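Local coordinates for protein glutathione S-transferase (Sphingobium chungbukense, PDB 6M1T) that binds glutathione and, as a beta-class glutathione S-transferase, probably transfers it to electrophilic compounds in detoxification, at residues 9-14 with 51-55. Coordinates in Å, arbitrary orientation, origin at the centre of the assembly. Residue numbers count along the deposited sequence, not the author numbering.
With GSH (glutathione), chain C.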
loop_
_atom_site.group_PDB
_atom_site.type_symbol
_atom_site.label_atom_id
_atom_site.label_comp_id
_atom_site.label_asym_id
_atom_site.label_seq_id
_atom_site.Cartn_x
_atom_site.Cartn_y
_atom_site.Cartn_z
ATOM N N ALA A 9 -14.765 10.078 -0.041
ATOM C CA ALA A 9 -14.038 8.794 0.110
ATOM C C ALA A 9 -12.591 9.014 -0.315
ATOM O O ALA A 9 -12.242 10.175 -0.669
ATOM C CB ALA A 9 -14.725 7.702 -0.681
ATOM N N CYS A 10 -11.744 7.966 -0.283
ATOM C CA CYS A 10 -10.306 8.144 -0.602
ATOM C C CYS A 10 -10.151 8.504 -2.089
ATOM O O CYS A 10 -9.046 9.043 -2.473
ATOM C CB CYS A 10 -9.494 6.922 -0.206
ATOM S SG CYS A 10 -10.149 5.503 -1.105
ATOM N N SER A 11 -11.201 8.334 -2.912
ATOM C CA SER A 11 -11.256 8.826 -4.322
ATOM C C SER A 11 -11.110 10.351 -4.449
ATOM O O SER A 11 -10.732 10.832 -5.578
ATOM C CB SER A 11 -12.505 8.340 -5.043
ATOM O OG SER A 11 -13.669 8.565 -4.280
ATOM N N LEU A 12 -11.399 11.109 -3.386
ATOM C CA LEU A 12 -11.141 12.581 -3.406
ATOM C C LEU A 12 -9.673 12.848 -3.759
ATOM O O LEU A 12 -9.393 13.858 -4.386
ATOM C CB LEU A 12 -11.572 13.172 -2.070
ATOM C CG LEU A 12 -11.393 14.675 -1.874
ATOM C CD1 LEU A 12 -12.176 15.497 -2.900
ATOM C CD2 LEU A 12 -11.833 15.034 -0.476
ATOM N N ALA A 13 -8.737 11.959 -3.398
ATOM C CA ALA A 13 -7.302 12.226 -3.590
ATOM C C ALA A 13 -6.970 12.355 -5.079
ATOM O O ALA A 13 -6.483 13.421 -5.516
ATOM C CB ALA A 13 -6.440 11.205 -2.888
ATOM N N PRO A 14 -7.273 11.341 -5.919
ATOM C CA PRO A 14 -7.057 11.487 -7.349
ATOM C C PRO A 14 -7.939 12.589 -7.967
ATOM O O PRO A 14 -7.498 13.200 -8.964
ATOM C CB PRO A 14 -7.284 10.079 -7.939
ATOM C CG PRO A 14 -8.032 9.365 -6.869
ATOM C CD PRO A 14 -7.618 9.969 -5.536
ATOM N N LYS A 51 -14.537 -1.202 -5.419
ATOM C CA LYS A 51 -14.020 -0.072 -4.592
ATOM C C LYS A 51 -13.656 1.139 -5.465
ATOM O O LYS A 51 -13.254 0.993 -6.649
ATOM C CB LYS A 51 -12.811 -0.519 -3.783
ATOM C CG LYS A 51 -13.085 -1.612 -2.761
ATOM C CD LYS A 51 -11.819 -2.159 -2.181
ATOM C CE LYS A 51 -12.074 -3.092 -1.027
ATOM N NZ LYS A 51 -12.146 -2.303 0.207
ATOM N N VAL A 52 -13.732 2.323 -4.846
ATOM C CA VAL A 52 -13.249 3.590 -5.465
ATOM C C VAL A 52 -11.944 3.930 -4.767
ATOM O O VAL A 52 -11.766 3.565 -3.615
ATOM C CB VAL A 52 -14.289 4.720 -5.400
ATOM C CG1 VAL A 52 -15.443 4.429 -6.345
ATOM C CG2 VAL A 52 -14.779 5.052 -3.982
ATOM N N PRO A 53 -10.987 4.614 -5.428
ATOM C CA PRO A 53 -11.146 5.063 -6.820
ATOM C C PRO A 53 -10.876 3.980 -7.871
ATOM O O PRO A 53 -10.139 3.049 -7.586
ATOM C CB PRO A 53 -10.051 6.130 -6.996
ATOM C CG PRO A 53 -8.976 5.686 -6.004
ATOM C CD PRO A 53 -9.706 5.054 -4.835
ATOM N N ALA A 54 -11.349 4.225 -9.080
ATOM C CA ALA A 54 -10.885 3.536 -10.302
ATOM C C ALA A 54 -10.724 4.613 -11.371
ATOM O O ALA A 54 -11.517 5.584 -11.372
ATOM C CB ALA A 54 -11.851 2.480 -10.725
ATOM N N LEU A 55 -9.675 4.506 -12.168
ATOM C CA LEU A 55 -9.367 5.471 -13.236
ATOM C C LEU A 55 -9.364 4.769 -14.586
ATOM O O LEU A 55 -8.505 3.895 -14.755
ATOM C CB LEU A 55 -8.011 6.100 -12.977
ATOM C CG LEU A 55 -7.637 7.137 -14.032
ATOM C CD1 LEU A 55 -8.528 8.373 -13.906
ATOM C CD2 LEU A 55 -6.194 7.552 -13.862
HETATM N N1 GSH C . -6.512 -0.199 -1.407
HETATM C CA1 GSH C . -7.507 0.613 -2.130
HETATM C C1 GSH C . -6.847 1.883 -2.682
HETATM O O11 GSH C . -5.831 2.270 -2.089
HETATM O O12 GSH C . -7.398 2.431 -3.696
HETATM C CB1 GSH C . -8.634 0.951 -1.149
HETATM C CG1 GSH C . -9.883 1.491 -1.792
HETATM C CD1 GSH C . -10.999 1.586 -0.752
HETATM O OE1 GSH C . -11.001 0.925 0.294
HETATM N N2 GSH C . -12.005 2.387 -1.073
HETATM C CA2 GSH C . -13.210 2.585 -0.292
HETATM C C2 GSH C . -14.393 1.835 -0.880
HETATM O O2 GSH C . -14.636 1.918 -2.085
HETATM C CB2 GSH C . -13.546 4.067 -0.142
HETATM S SG2 GSH C . -12.414 4.966 0.964
HETATM N N3 GSH C . -15.061 1.054 -0.050
HETATM C CA3 GSH C . -16.228 0.310 -0.453
HETATM C C3 GSH C . -16.116 -1.185 -0.137
HETATM O O31 GSH C . -15.001 -1.621 0.213
HETATM O O32 GSH C . -17.146 -1.876 -0.280
#
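Residues 9-14 turn from loop into helix: a type I turn from Ala9 to Leu12, closed by Leu12 N to Ala9 O at 3.0 Å, leads into helix 12-21. Facing it, residues 51-55 run extended into strand 54-56, with a cis peptide bond between Val52 and Pro53; the backbones come closest at Ser11 and Pro53, CA to CA 4.5 Å. Pro53 is the centre of the packing. Pro53 CB lies 3.8 Å from both Ser11 CB and Pro14 CG, and Pro53 CD 3.8 Å from Cys10 SG, all apolar packing. Val52 CG2 sits 4.2 Å from Ala9 CB and 3.7 Å from Ser11 OG, a hydroxyl hydrogen-bonded to Ser6 N. Glutathione lies against both segments. Val52 pairs with it like a neighbouring strand, Val52 N to GSH O2 at 2.9 Å and GSH N2 to Val52 O at 2.8 Å, while Lys51 NZ holds GSH O31 at 2.9 Å. Cys10 SG, in the turn leading into the helix, stands 3.1 Å from GSH SG2, too far for a disulfide; Glu104 of the second subunit also hydrogen-bonds the ligand. This is the glutathione site of the thioredoxin-fold N-terminal domain, with the cis-proline loop characteristic of that fold beside the cysteine characteristic of beta-class enzymes.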